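PDB 2B0R: possible adenyl cyclase-associated protein from Cryptosporidium parvum, which probably binds and sequesters monomeric actin, as expected of the C-terminal domain of a cyclase-associated protein. Local coordinates for residues K90-F104 / G108-K122. Residues are numbered along the deposited sequence; the frame is centred on the assembly and turned at random.
Sequences KVNSIFIENCVGCIF and GVISSIEIVNCDDIK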
loop_
_atom_site.group_PDB
_atom_site.type_symbol
_atom_site.label_atom_id
_atom_site.label_comp_id
_atom_site.label_asym_id
_atom_site.label_seq_id
_atom_site.Cartn_x
_atom_site.Cartn_y
_atom_site.Cartn_z
ATOM N N LYS A 90 -4.506 -0.935 -30.224
ATOM C CA LYS A 90 -5.080 -1.772 -29.191
ATOM C C LYS A 90 -4.309 -3.085 -29.191
ATOM O O LYS A 90 -4.095 -3.713 -30.238
ATOM C CB LYS A 90 -6.576 -2.004 -29.431
ATOM C CG LYS A 90 -7.315 -2.558 -28.232
ATOM C CD LYS A 90 -8.805 -2.407 -28.378
ATOM C CE LYS A 90 -9.534 -3.218 -27.340
ATOM N NZ LYS A 90 -11.031 -3.193 -27.545
ATOM N N VAL A 91 -3.858 -3.458 -28.006
ATOM C CA VAL A 91 -3.086 -4.669 -27.797
ATOM C C VAL A 91 -3.802 -5.525 -26.769
ATOM O O VAL A 91 -4.825 -5.111 -26.187
ATOM C CB VAL A 91 -1.673 -4.324 -27.277
ATOM C CG1 VAL A 91 -0.845 -3.717 -28.383
ATOM C CG2 VAL A 91 -1.769 -3.333 -26.132
ATOM N N ASN A 92 -3.256 -6.705 -26.506
ATOM C CA ASN A 92 -3.860 -7.574 -25.510
ATOM C C ASN A 92 -3.917 -6.956 -24.123
ATOM O O ASN A 92 -4.977 -6.917 -23.475
ATOM C CB ASN A 92 -3.127 -8.909 -25.419
ATOM C CG ASN A 92 -3.892 -9.904 -24.601
ATOM O OD1 ASN A 92 -3.543 -10.175 -23.474
ATOM N ND2 ASN A 92 -4.980 -10.390 -25.140
ATOM N N SER A 93 -2.757 -6.497 -23.680
ATOM C CA SER A 93 -2.555 -6.018 -22.337
ATOM C C SER A 93 -1.227 -5.311 -22.325
ATOM O O SER A 93 -0.414 -5.474 -23.236
ATOM C CB SER A 93 -2.516 -7.199 -21.354
ATOM O OG SER A 93 -1.402 -8.045 -21.622
ATOM N N ILE A 94 -0.984 -4.545 -21.290
ATOM C CA ILE A 94 0.258 -3.837 -21.185
ATOM C C ILE A 94 0.784 -4.011 -19.762
ATOM O O ILE A 94 0.020 -3.906 -18.800
ATOM C CB ILE A 94 0.059 -2.309 -21.459
ATOM C CG1 ILE A 94 -0.505 -2.065 -22.865
ATOM C CG2 ILE A 94 1.375 -1.542 -21.214
ATOM C CD1 ILE A 94 -0.836 -0.573 -23.169
ATOM N N PHE A 95 2.080 -4.246 -19.642
ATOM C CA PHE A 95 2.735 -4.376 -18.351
ATOM C C PHE A 95 3.765 -3.227 -18.207
ATOM O O PHE A 95 4.624 -3.063 -19.077
ATOM C CB PHE A 95 3.386 -5.787 -18.239
ATOM C CG PHE A 95 4.155 -6.018 -16.956
ATOM C CD1 PHE A 95 3.500 -6.035 -15.718
ATOM C CD2 PHE A 95 5.536 -6.238 -16.982
ATOM C CE1 PHE A 95 4.204 -6.255 -14.520
ATOM C CE2 PHE A 95 6.255 -6.472 -15.780
ATOM C CZ PHE A 95 5.580 -6.477 -14.551
ATOM N N ILE A 96 3.658 -2.425 -17.137
ATOM C CA ILE A 96 4.578 -1.291 -16.915
ATOM C C ILE A 96 5.268 -1.431 -15.576
ATOM O O ILE A 96 4.623 -1.435 -14.528
ATOM C CB ILE A 96 3.863 0.056 -16.951
ATOM C CG1 ILE A 96 3.190 0.289 -18.313
ATOM C CG2 ILE A 96 4.830 1.168 -16.670
ATOM C CD1 ILE A 96 2.066 1.338 -18.261
ATOM N N GLU A 97 6.590 -1.571 -15.602
ATOM C CA GLU A 97 7.355 -1.737 -14.363
ATOM C C GLU A 97 8.532 -0.784 -14.216
ATOM O O GLU A 97 9.267 -0.501 -15.194
ATOM C CB GLU A 97 7.860 -3.155 -14.189
ATOM C CG GLU A 97 8.422 -3.324 -12.792
ATOM C CD GLU A 97 9.047 -4.657 -12.524
ATOM O OE1 GLU A 97 9.135 -5.509 -13.445
ATOM O OE2 GLU A 97 9.464 -4.849 -11.358
ATOM N N ASN A 98 8.697 -0.292 -12.983
ATOM C CA ASN A 98 9.865 0.469 -12.602
ATOM C C ASN A 98 10.036 1.688 -13.509
ATOM O O ASN A 98 11.056 1.851 -14.175
ATOM C CB ASN A 98 11.110 -0.445 -12.635
ATOM C CG ASN A 98 12.334 0.214 -12.028
ATOM O OD1 ASN A 98 12.218 1.212 -11.320
ATOM N ND2 ASN A 98 13.520 -0.332 -12.321
ATOM N N CYS A 99 9.023 2.530 -13.562
ATOM C CA CYS A 99 9.109 3.701 -14.388
ATOM C C CYS A 99 8.846 4.920 -13.529
ATOM O O CYS A 99 8.075 4.843 -12.554
ATOM C CB CYS A 99 8.137 3.597 -15.567
ATOM S SG CYS A 99 8.631 2.336 -16.764
ATOM N N VAL A 100 9.505 6.038 -13.846
ATOM C CA VAL A 100 9.438 7.186 -12.968
ATOM C C VAL A 100 9.238 8.481 -13.720
ATOM O O VAL A 100 9.971 8.798 -14.633
ATOM C CB VAL A 100 10.670 7.264 -12.027
ATOM C CG1 VAL A 100 10.512 8.424 -11.016
ATOM C CG2 VAL A 100 10.835 5.949 -11.243
ATOM N N GLY A 101 8.228 9.234 -13.317
ATOM C CA GLY A 101 7.864 10.458 -14.012
ATOM C C GLY A 101 7.731 10.189 -15.488
ATOM O O GLY A 101 8.387 10.847 -16.303
ATOM N N CYS A 102 6.930 9.181 -15.840
ATOM C CA CYS A 102 6.644 8.902 -17.256
ATOM C C CYS A 102 5.219 9.259 -17.591
ATOM O O CYS A 102 4.393 9.402 -16.680
ATOM C CB CYS A 102 6.905 7.456 -17.584
ATOM S SG CYS A 102 8.630 7.141 -17.807
ATOM N N ILE A 103 4.951 9.448 -18.887
ATOM C CA ILE A 103 3.595 9.684 -19.405
ATOM C C ILE A 103 3.337 8.658 -20.464
ATOM O O ILE A 103 4.201 8.416 -21.326
ATOM C CB ILE A 103 3.428 11.075 -20.015
ATOM C CG1 ILE A 103 3.669 12.163 -18.949
ATOM C CG2 ILE A 103 2.021 11.243 -20.641
ATOM C CD1 ILE A 103 3.926 13.570 -19.538
ATOM N N PHE A 104 2.167 8.030 -20.396
ATOM C CA PHE A 104 1.809 7.012 -21.364
ATOM C C PHE A 104 0.532 7.421 -22.052
ATOM O O PHE A 104 -0.434 7.793 -21.382
ATOM C CB PHE A 104 1.621 5.640 -20.683
ATOM C CG PHE A 104 2.848 5.144 -19.970
ATOM C CD1 PHE A 104 3.042 5.408 -18.613
ATOM C CD2 PHE A 104 3.806 4.421 -20.640
ATOM C CE1 PHE A 104 4.183 4.953 -17.955
ATOM C CE2 PHE A 104 4.936 3.979 -19.999
ATOM C CZ PHE A 104 5.128 4.245 -18.657
ATOM N N GLY A 108 -6.141 1.154 -26.309
ATOM C CA GLY A 108 -6.793 0.406 -25.269
ATOM C C GLY A 108 -6.215 -0.978 -25.155
ATOM O O GLY A 108 -5.248 -1.314 -25.836
ATOM N N VAL A 109 -6.817 -1.793 -24.291
ATOM C CA VAL A 109 -6.412 -3.208 -24.154
ATOM C C VAL A 109 -7.597 -4.185 -24.113
ATOM O O VAL A 109 -8.696 -3.840 -23.737
ATOM C CB VAL A 109 -5.499 -3.416 -22.918
ATOM C CG1 VAL A 109 -4.241 -2.574 -23.055
ATOM C CG2 VAL A 109 -6.200 -3.022 -21.669
ATOM N N ILE A 110 -7.361 -5.411 -24.533
ATOM C CA ILE A 110 -8.334 -6.461 -24.411
ATOM C C ILE A 110 -8.583 -6.734 -22.924
ATOM O O ILE A 110 -9.733 -6.809 -22.464
ATOM C CB ILE A 110 -7.859 -7.752 -25.165
ATOM C CG1 ILE A 110 -7.864 -7.523 -26.694
ATOM C CG2 ILE A 110 -8.721 -9.007 -24.768
ATOM C CD1 ILE A 110 -9.278 -7.325 -27.279
ATOM N N SER A 111 -7.522 -6.855 -22.148
ATOM C CA SER A 111 -7.749 -7.193 -20.746
ATOM C C SER A 111 -7.278 -6.100 -19.810
ATOM O O SER A 111 -8.094 -5.284 -19.343
ATOM C CB SER A 111 -7.169 -8.569 -20.396
ATOM O OG SER A 111 -5.871 -8.675 -20.926
ATOM N N SER A 112 -5.979 -6.029 -19.545
ATOM C CA SER A 112 -5.566 -5.136 -18.488
ATOM C C SER A 112 -4.258 -4.363 -18.709
ATOM O O SER A 112 -3.440 -4.725 -19.547
ATOM C CB SER A 112 -5.490 -5.933 -17.189
ATOM O OG SER A 112 -4.324 -6.718 -17.215
ATOM N N ILE A 113 -4.080 -3.292 -17.940
ATOM C CA ILE A 113 -2.769 -2.678 -17.818
ATOM C C ILE A 113 -2.305 -2.861 -16.402
ATOM O O ILE A 113 -3.031 -2.586 -15.440
ATOM C CB ILE A 113 -2.778 -1.171 -18.177
ATOM C CG1 ILE A 113 -3.156 -0.990 -19.654
ATOM C CG2 ILE A 113 -1.395 -0.519 -17.834
ATOM C CD1 ILE A 113 -3.671 0.343 -19.963
ATOM N N GLU A 114 -1.090 -3.324 -16.280
ATOM C CA GLU A 114 -0.534 -3.671 -15.023
ATOM C C GLU A 114 0.578 -2.688 -14.723
ATOM O O GLU A 114 1.547 -2.538 -15.518
ATOM C CB GLU A 114 0.025 -5.072 -15.135
ATOM C CG GLU A 114 0.182 -5.831 -13.842
ATOM C CD GLU A 114 0.411 -7.327 -14.108
ATOM O OE1 GLU A 114 1.211 -7.948 -13.365
ATOM O OE2 GLU A 114 -0.202 -7.870 -15.079
ATOM N N ILE A 115 0.448 -2.005 -13.591
ATOM C CA ILE A 115 1.472 -1.041 -13.181
ATOM C C ILE A 115 2.128 -1.519 -11.878
ATOM O O ILE A 115 1.462 -1.719 -10.875
ATOM C CB ILE A 115 0.905 0.429 -13.141
ATOM C CG1 ILE A 115 0.172 0.727 -14.463
ATOM C CG2 ILE A 115 2.024 1.415 -12.906
ATOM C CD1 ILE A 115 -0.315 2.128 -14.658
ATOM N N VAL A 116 3.423 -1.752 -11.925
ATOM C CA VAL A 116 4.145 -2.275 -10.756
ATOM C C VAL A 116 5.404 -1.476 -10.437
ATOM O O VAL A 116 6.254 -1.235 -11.323
ATOM C CB VAL A 116 4.602 -3.742 -10.955
ATOM C CG1 VAL A 116 5.115 -4.308 -9.626
ATOM C CG2 VAL A 116 3.485 -4.573 -11.469
ATOM N N ASN A 117 5.542 -1.101 -9.168
ATOM C CA ASN A 117 6.740 -0.394 -8.699
ATOM C C ASN A 117 7.011 0.846 -9.554
ATOM O O ASN A 117 8.125 1.012 -10.097
ATOM C CB ASN A 117 7.960 -1.328 -8.727
ATOM C CG ASN A 117 9.048 -0.888 -7.780
ATOM O OD1 ASN A 117 10.114 -0.416 -8.202
ATOM N ND2 ASN A 117 8.793 -1.042 -6.478
ATOM N N CYS A 118 5.998 1.703 -9.705
ATOM C CA CYS A 118 6.195 2.906 -10.471
ATOM C C CYS A 118 5.949 4.147 -9.638
ATOM O O CYS A 118 5.178 4.113 -8.685
ATOM C CB CYS A 118 5.288 2.912 -11.694
ATOM S SG CYS A 118 5.819 1.814 -12.936
ATOM N N ASP A 119 6.585 5.250 -10.020
ATOM C CA ASP A 119 6.370 6.509 -9.337
ATOM C C ASP A 119 6.167 7.613 -10.348
ATOM O O ASP A 119 6.797 7.618 -11.406
ATOM C CB ASP A 119 7.532 6.831 -8.381
ATOM C CG ASP A 119 7.601 5.871 -7.205
ATOM O OD1 ASP A 119 8.486 4.981 -7.179
ATOM O OD2 ASP A 119 6.729 5.992 -6.315
ATOM N N ASP A 120 5.254 8.525 -10.017
ATOM C CA ASP A 120 4.987 9.700 -10.812
ATOM C C ASP A 120 4.606 9.302 -12.252
ATOM O O ASP A 120 5.321 9.579 -13.209
ATOM C CB ASP A 120 6.207 10.651 -10.739
ATOM C CG ASP A 120 5.972 11.993 -11.438
ATOM O OD1 ASP A 120 4.843 12.535 -11.359
ATOM O OD2 ASP A 120 6.945 12.505 -12.060
ATOM N N ILE A 121 3.456 8.667 -12.390
ATOM C CA ILE A 121 3.049 8.090 -13.680
ATOM C C ILE A 121 1.734 8.688 -14.152
ATOM O O ILE A 121 0.807 8.860 -13.358
ATOM C CB ILE A 121 2.962 6.542 -13.593
ATOM C CG1 ILE A 121 4.321 5.985 -13.180
ATOM C CG2 ILE A 121 2.539 5.931 -14.911
ATOM C CD1 ILE A 121 5.449 6.286 -14.218
ATOM N N LYS A 122 1.660 9.022 -15.429
ATOM C CA LYS A 122 0.422 9.537 -15.988
ATOM C C LYS A 122 0.048 8.653 -17.124
ATOM O O LYS A 122 0.842 8.488 -18.055
ATOM C CB LYS A 122 0.600 10.954 -16.507
ATOM C CG LYS A 122 0.935 11.993 -15.427
ATOM C CD LYS A 122 0.787 13.384 -16.012
ATOM C CE LYS A 122 0.371 14.396 -14.957
ATOM N NZ LYS A 122 1.515 14.692 -14.080
#
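Residues 93-97 and 112-116 run side by side as parallel strands, their axes 4.7 Å apart and 7° from alignment, joined by alternating bonds such as Ile96 N to Glu114 O at 2.7 Å and Val116 N to Ile96 O. Both segments then turn corners, the first at Asn98 and again at Gly101, the second at Asp120, beside Gly101, and pair again in a second sheet, where Phe104 N bonds to Lys122 O. These are successive coils of the right-handed parallel beta-helix that forms the CAP C-terminal domain, and on the inner face isoleucine pairs with isoleucine, Ile94 with Ile113 and Ile96 with Ile115.

Inside, Ile96 lies alongside Ile113, pointing the same way, with CD1 4.0 Å from Ile113 CG2. The same CD1 sits over the centre of the Phe104 ring, which reaches back from the second sheet; Ile121 CG2 meets the edge of that ring, 3.6 Å from Phe104 CE1. Ile121 bends at CG1 (chi2 -63°), turning CD1 in against the corner, between Cys99 and Cys102, 3.8 Å from Cys102 CB. Next to it Cys118 SG takes a weak bond from Cys99 N, at 3.3 Å.

On the outer face, Phe95 swings its ring across to the neighbouring coil. Glu114 CB lies at the ring edge and its carboxylate plane is turned 73° from the ring, while Val116 CG2 comes within 3.6 Å of Phe95 CE1. Just before the two strands, Asn92 O is gripped twice by Ser111, by N nearly head-on and by OG from above the carbonyl plane. Asp119 turns outward to Arg35, a salt bridge, and to Asn138.

Backbone bonds thus fix the coil spacing, while isoleucine, phenylalanine and cysteine side chains fill the interior and the outer face mixes polar and apolar groups, Glu114 and Asp119 with Phe95 and Val116.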